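Local coordinates for N-acetylmuramoyl-L-alanine amidase (Mycolicibacterium smegmatis, PDB 7AGM), which hydrolyses the amide bond between N-acetylmuramoyl groups and L-alanine in peptidoglycan, probably with the help of its bound zinc ion, at residues A[27-39]-A[163-175]. Sequence-based numbering, arbitrary orientation.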
loop_
_atom_site.group_PDB
_atom_site.type_symbol
_atom_site.label_atom_id
_atom_site.label_comp_id
_atom_site.label_asym_id
_atom_site.label_seq_id
_atom_site.Cartn_x
_atom_site.Cartn_y
_atom_site.Cartn_z
ATOM N N ARG A 27 -7.368 -20.545 -2.573
ATOM C CA ARG A 27 -8.821 -20.469 -2.666
ATOM C C ARG A 27 -9.251 -19.178 -3.356
ATOM O O ARG A 27 -8.643 -18.122 -3.169
ATOM C CB ARG A 27 -9.429 -20.530 -1.265
ATOM C CG ARG A 27 -10.950 -20.484 -1.250
ATOM C CD ARG A 27 -11.497 -20.524 0.165
ATOM N NE ARG A 27 -10.980 -19.433 0.988
ATOM C CZ ARG A 27 -11.535 -18.228 1.066
ATOM N NH1 ARG A 27 -12.629 -17.954 0.366
ATOM N NH2 ARG A 27 -10.997 -17.296 1.841
ATOM N N GLN A 28 -10.309 -19.271 -4.158
ATOM C CA GLN A 28 -10.752 -18.146 -4.974
ATOM C C GLN A 28 -11.650 -17.207 -4.178
ATOM O O GLN A 28 -12.548 -17.646 -3.453
ATOM C CB GLN A 28 -11.505 -18.659 -6.199
ATOM C CG GLN A 28 -10.626 -19.429 -7.170
ATOM C CD GLN A 28 -9.479 -18.593 -7.711
ATOM O OE1 GLN A 28 -9.683 -17.680 -8.512
ATOM N NE2 GLN A 28 -8.265 -18.903 -7.276
ATOM N N VAL A 29 -11.400 -15.907 -4.320
ATOM C CA VAL A 29 -12.170 -14.871 -3.631
ATOM C C VAL A 29 -12.587 -13.822 -4.654
ATOM O O VAL A 29 -11.909 -13.661 -5.679
ATOM C CB VAL A 29 -11.375 -14.258 -2.461
ATOM C CG1 VAL A 29 -10.892 -15.339 -1.495
ATOM C CG2 VAL A 29 -10.211 -13.423 -2.975
ATOM N N PRO A 30 -13.678 -13.094 -4.433
ATOM C CA PRO A 30 -14.143 -12.139 -5.445
ATOM C C PRO A 30 -13.186 -10.972 -5.619
ATOM O O PRO A 30 -12.527 -10.523 -4.678
ATOM C CB PRO A 30 -15.489 -11.660 -4.888
ATOM C CG PRO A 30 -15.409 -11.910 -3.430
ATOM C CD PRO A 30 -14.582 -13.148 -3.271
ATOM N N THR A 31 -13.132 -10.471 -6.856
ATOM C CA THR A 31 -12.289 -9.338 -7.212
ATOM C C THR A 31 -13.015 -8.007 -7.137
ATOM O O THR A 31 -12.357 -6.959 -7.125
ATOM C CB THR A 31 -11.808 -9.486 -8.656
ATOM O OG1 THR A 31 -12.943 -9.436 -9.541
ATOM C CG2 THR A 31 -11.072 -10.788 -8.838
ATOM N N GLY A 32 -14.350 -8.019 -7.123
ATOM C CA GLY A 32 -15.131 -6.803 -7.180
ATOM C C GLY A 32 -15.575 -6.408 -8.570
ATOM O O GLY A 32 -16.370 -5.467 -8.708
ATOM N N ARG A 33 -15.101 -7.097 -9.604
ATOM C CA ARG A 33 -15.529 -6.835 -10.972
ATOM C C ARG A 33 -16.069 -8.088 -11.651
ATOM O O ARG A 33 -16.034 -8.203 -12.878
ATOM C CB ARG A 33 -14.419 -6.177 -11.791
ATOM C CG ARG A 33 -13.962 -4.857 -11.202
ATOM C CD ARG A 33 -12.934 -4.185 -12.085
ATOM N NE ARG A 33 -12.261 -3.100 -11.387
ATOM C CZ ARG A 33 -12.580 -1.814 -11.479
ATOM N NH1 ARG A 33 -13.576 -1.417 -12.268
ATOM N NH2 ARG A 33 -11.891 -0.917 -10.783
ATOM N N GLY A 34 -16.578 -9.031 -10.862
ATOM C CA GLY A 34 -17.258 -10.195 -11.393
ATOM C C GLY A 34 -16.406 -11.438 -11.528
ATOM O O GLY A 34 -16.933 -12.490 -11.911
ATOM N N GLY A 35 -15.110 -11.355 -11.235
ATOM C CA GLY A 35 -14.223 -12.487 -11.306
ATOM C C GLY A 35 -13.745 -12.919 -9.933
ATOM O O GLY A 35 -14.253 -12.487 -8.897
ATOM N N THR A 36 -12.759 -13.810 -9.942
ATOM C CA THR A 36 -12.110 -14.240 -8.713
ATOM C C THR A 36 -10.605 -14.265 -8.924
ATOM O O THR A 36 -10.110 -14.212 -10.054
ATOM C CB THR A 36 -12.592 -15.621 -8.236
ATOM O OG1 THR A 36 -12.159 -16.627 -9.161
ATOM C CG2 THR A 36 -14.104 -15.663 -8.124
ATOM N N LYS A 37 -9.880 -14.333 -7.813
ATOM C CA LYS A 37 -8.440 -14.530 -7.837
ATOM C C LYS A 37 -8.033 -15.222 -6.544
ATOM O O LYS A 37 -8.855 -15.446 -5.648
ATOM C CB LYS A 37 -7.678 -13.220 -8.079
ATOM C CG LYS A 37 -7.843 -12.174 -6.992
ATOM C CD LYS A 37 -7.324 -10.816 -7.459
ATOM C CE LYS A 37 -5.872 -10.890 -7.918
ATOM N NZ LYS A 37 -5.321 -9.539 -8.245
ATOM N N ASN A 38 -6.753 -15.570 -6.458
ATOM C CA ASN A 38 -6.257 -16.279 -5.285
ATOM C C ASN A 38 -6.424 -15.438 -4.024
ATOM O O ASN A 38 -6.230 -14.219 -4.041
ATOM C CB ASN A 38 -4.785 -16.646 -5.471
ATOM C CG ASN A 38 -4.589 -17.808 -6.425
ATOM O OD1 ASN A 38 -5.504 -18.196 -7.152
ATOM N ND2 ASN A 38 -3.384 -18.366 -6.430
ATOM N N CYS A 39 -6.813 -16.109 -2.933
ATOM C CA CYS A 39 -6.913 -15.482 -1.614
ATOM C C CYS A 39 -5.663 -14.674 -1.278
ATOM O O CYS A 39 -5.750 -13.515 -0.858
ATOM C CB CYS A 39 -7.157 -16.574 -0.565
ATOM S SG CYS A 39 -6.714 -16.157 1.138
ATOM N N ASN A 163 -0.717 4.909 -11.429
ATOM C CA ASN A 163 -1.005 3.640 -12.099
ATOM C C ASN A 163 -2.465 3.270 -11.856
ATOM O O ASN A 163 -2.795 2.524 -10.924
ATOM C CB ASN A 163 -0.051 2.557 -11.587
ATOM C CG ASN A 163 -0.113 1.259 -12.377
ATOM O OD1 ASN A 163 0.099 0.185 -11.810
ATOM N ND2 ASN A 163 -0.373 1.348 -13.681
ATOM N N PRO A 164 -3.383 3.796 -12.671
ATOM C CA PRO A 164 -4.778 3.340 -12.588
ATOM C C PRO A 164 -4.870 1.860 -12.920
ATOM O O PRO A 164 -4.277 1.385 -13.894
ATOM C CB PRO A 164 -5.502 4.203 -13.634
ATOM C CG PRO A 164 -4.413 4.662 -14.577
ATOM C CD PRO A 164 -3.181 4.797 -13.732
ATOM N N ARG A 165 -5.613 1.119 -12.095
ATOM C CA ARG A 165 -5.659 -0.332 -12.208
ATOM C C ARG A 165 -7.050 -0.850 -11.890
ATOM O O ARG A 165 -7.738 -0.318 -11.017
ATOM C CB ARG A 165 -4.669 -0.979 -11.235
ATOM C CG ARG A 165 -3.209 -0.685 -11.547
ATOM C CD ARG A 165 -2.724 -1.538 -12.707
ATOM N NE ARG A 165 -2.544 -2.919 -12.289
ATOM C CZ ARG A 165 -1.411 -3.399 -11.782
ATOM N NH1 ARG A 165 -0.358 -2.599 -11.635
ATOM N NH2 ARG A 165 -1.331 -4.673 -11.418
ATOM N N SER A 166 -7.450 -1.911 -12.596
ATOM C CA SER A 166 -8.743 -2.552 -12.381
ATOM C C SER A 166 -8.634 -3.942 -11.768
ATOM O O SER A 166 -9.667 -4.544 -11.448
ATOM C CB SER A 166 -9.541 -2.631 -13.693
ATOM O OG SER A 166 -8.936 -3.513 -14.624
ATOM N N ASP A 167 -7.422 -4.465 -11.580
ATOM C CA ASP A 167 -7.229 -5.864 -11.227
ATOM C C ASP A 167 -6.872 -6.098 -9.763
ATOM O O ASP A 167 -6.591 -7.242 -9.398
ATOM C CB ASP A 167 -6.152 -6.497 -12.118
ATOM C CG ASP A 167 -4.802 -5.801 -11.997
ATOM O OD1 ASP A 167 -4.758 -4.555 -11.996
ATOM O OD2 ASP A 167 -3.768 -6.499 -11.912
ATOM N N ILE A 168 -6.883 -5.065 -8.914
ATOM C CA ILE A 168 -6.499 -5.200 -7.507
ATOM C C ILE A 168 -7.776 -5.299 -6.676
ATOM O O ILE A 168 -8.519 -4.317 -6.549
ATOM C CB ILE A 168 -5.634 -4.023 -7.027
ATOM C CG1 ILE A 168 -4.412 -3.802 -7.933
ATOM C CG2 ILE A 168 -5.220 -4.233 -5.553
ATOM C CD1 ILE A 168 -3.521 -5.013 -8.083
ATOM N N ALA A 169 -8.020 -6.472 -6.079
ATOM C CA ALA A 169 -9.251 -6.683 -5.316
ATOM C C ALA A 169 -9.391 -5.687 -4.168
ATOM O O ALA A 169 -10.484 -5.165 -3.919
ATOM C CB ALA A 169 -9.310 -8.125 -4.801
ATOM N N GLY A 170 -8.302 -5.412 -3.448
ATOM C CA GLY A 170 -8.396 -4.499 -2.319
ATOM C C GLY A 170 -8.803 -3.094 -2.718
ATOM O O GLY A 170 -9.519 -2.414 -1.977
ATOM N N LEU A 171 -8.359 -2.637 -3.894
ATOM C CA LEU A 171 -8.779 -1.342 -4.422
ATOM C C LEU A 171 -10.199 -1.396 -4.975
ATOM O O LEU A 171 -11.014 -0.508 -4.693
ATOM C CB LEU A 171 -7.798 -0.886 -5.505
ATOM C CG LEU A 171 -6.401 -0.502 -4.988
ATOM C CD1 LEU A 171 -5.481 -0.223 -6.164
ATOM C CD2 LEU A 171 -6.430 0.692 -4.050
ATOM N N ASN A 172 -10.528 -2.446 -5.731
ATOM C CA ASN A 172 -11.865 -2.536 -6.316
ATOM C C ASN A 172 -12.938 -2.551 -5.238
ATOM O O ASN A 172 -14.032 -2.005 -5.426
ATOM C CB ASN A 172 -11.996 -3.816 -7.137
ATOM C CG ASN A 172 -11.089 -3.850 -8.339
ATOM O OD1 ASN A 172 -10.636 -2.816 -8.827
ATOM N ND2 ASN A 172 -10.852 -5.049 -8.853
ATOM N N LEU A 173 -12.660 -3.203 -4.117
ATOM C CA LEU A 173 -13.692 -3.436 -3.116
ATOM C C LEU A 173 -13.782 -2.331 -2.072
ATOM O O LEU A 173 -14.739 -2.323 -1.286
ATOM C CB LEU A 173 -13.474 -4.796 -2.440
ATOM C CG LEU A 173 -13.657 -6.030 -3.334
ATOM C CD1 LEU A 173 -13.048 -7.281 -2.705
ATOM C CD2 LEU A 173 -15.139 -6.243 -3.643
ATOM N N ALA A 174 -12.827 -1.400 -2.051
ATOM C CA ALA A 174 -12.854 -0.333 -1.054
ATOM C C ALA A 174 -14.007 0.625 -1.306
ATOM O O ALA A 174 -14.283 1.010 -2.447
ATOM C CB ALA A 174 -11.538 0.447 -1.078
ATOM N N GLN A 175 -14.654 1.039 -0.219
ATOM C CA GLN A 175 -15.753 1.996 -0.252
ATOM C C GLN A 175 -15.381 3.319 0.406
ATOM O O GLN A 175 -16.255 4.174 0.602
ATOM C CB GLN A 175 -17.003 1.381 0.387
ATOM C CG GLN A 175 -17.436 0.074 -0.281
ATOM C CD GLN A 175 -18.600 -0.586 0.426
ATOM O OE1 GLN A 175 -19.206 0.000 1.321
ATOM N NE2 GLN A 175 -18.917 -1.812 0.030
HETATM O O HOH W 1 -5.588 -8.528 -5.585
#
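Arg33 and Asn172 join the loop of a beta hairpin, strands 28-30 and 36-38, to the short helix 169-173 of the Amidase_3 (MurNAc-LAA) fold. This helix follows edge strand 162-165 of the main sheet. The polar contacts centre on the Asn172 amide. Its ND2 donates a fairly straight bond to Thr31 O (3.0 Å). The same ND2 also donates to Ser166 O (2.9 Å), which ties the hairpin loop to the turn before the helix. On the other branch, OD1 takes NH2 of Arg33 at 3.0 Å, with the donor above the carbonyl plane. The guanidinium and amide planes stand 87° apart. Ser166 CB lies over one guanidinium face. Arg33 NH2 also bonds Pro125 O, just after strand 119-123, so a third part of the chain holds the guanidinium. An ST turn, Arg33 N to Thr31 OG1, shapes the loop.

Leu173 and Ala169 supply van der Waals contact. Leu173 sets CD2 against Gly32 CA (3.6 Å). Leu173 CD1 and Ala169 CB pack on Pro30 O, a buried oxygen with no hydrogen-bond partner.

Lys37 makes a second polar bridge. Its side chain bends at chi3 (-56°), bringing NZ to Asp167 O at 2.9 Å, nearly along the C=O axis. One water accepts from both Lys37 NZ and Ala169 N, the latter at 3.2 Å.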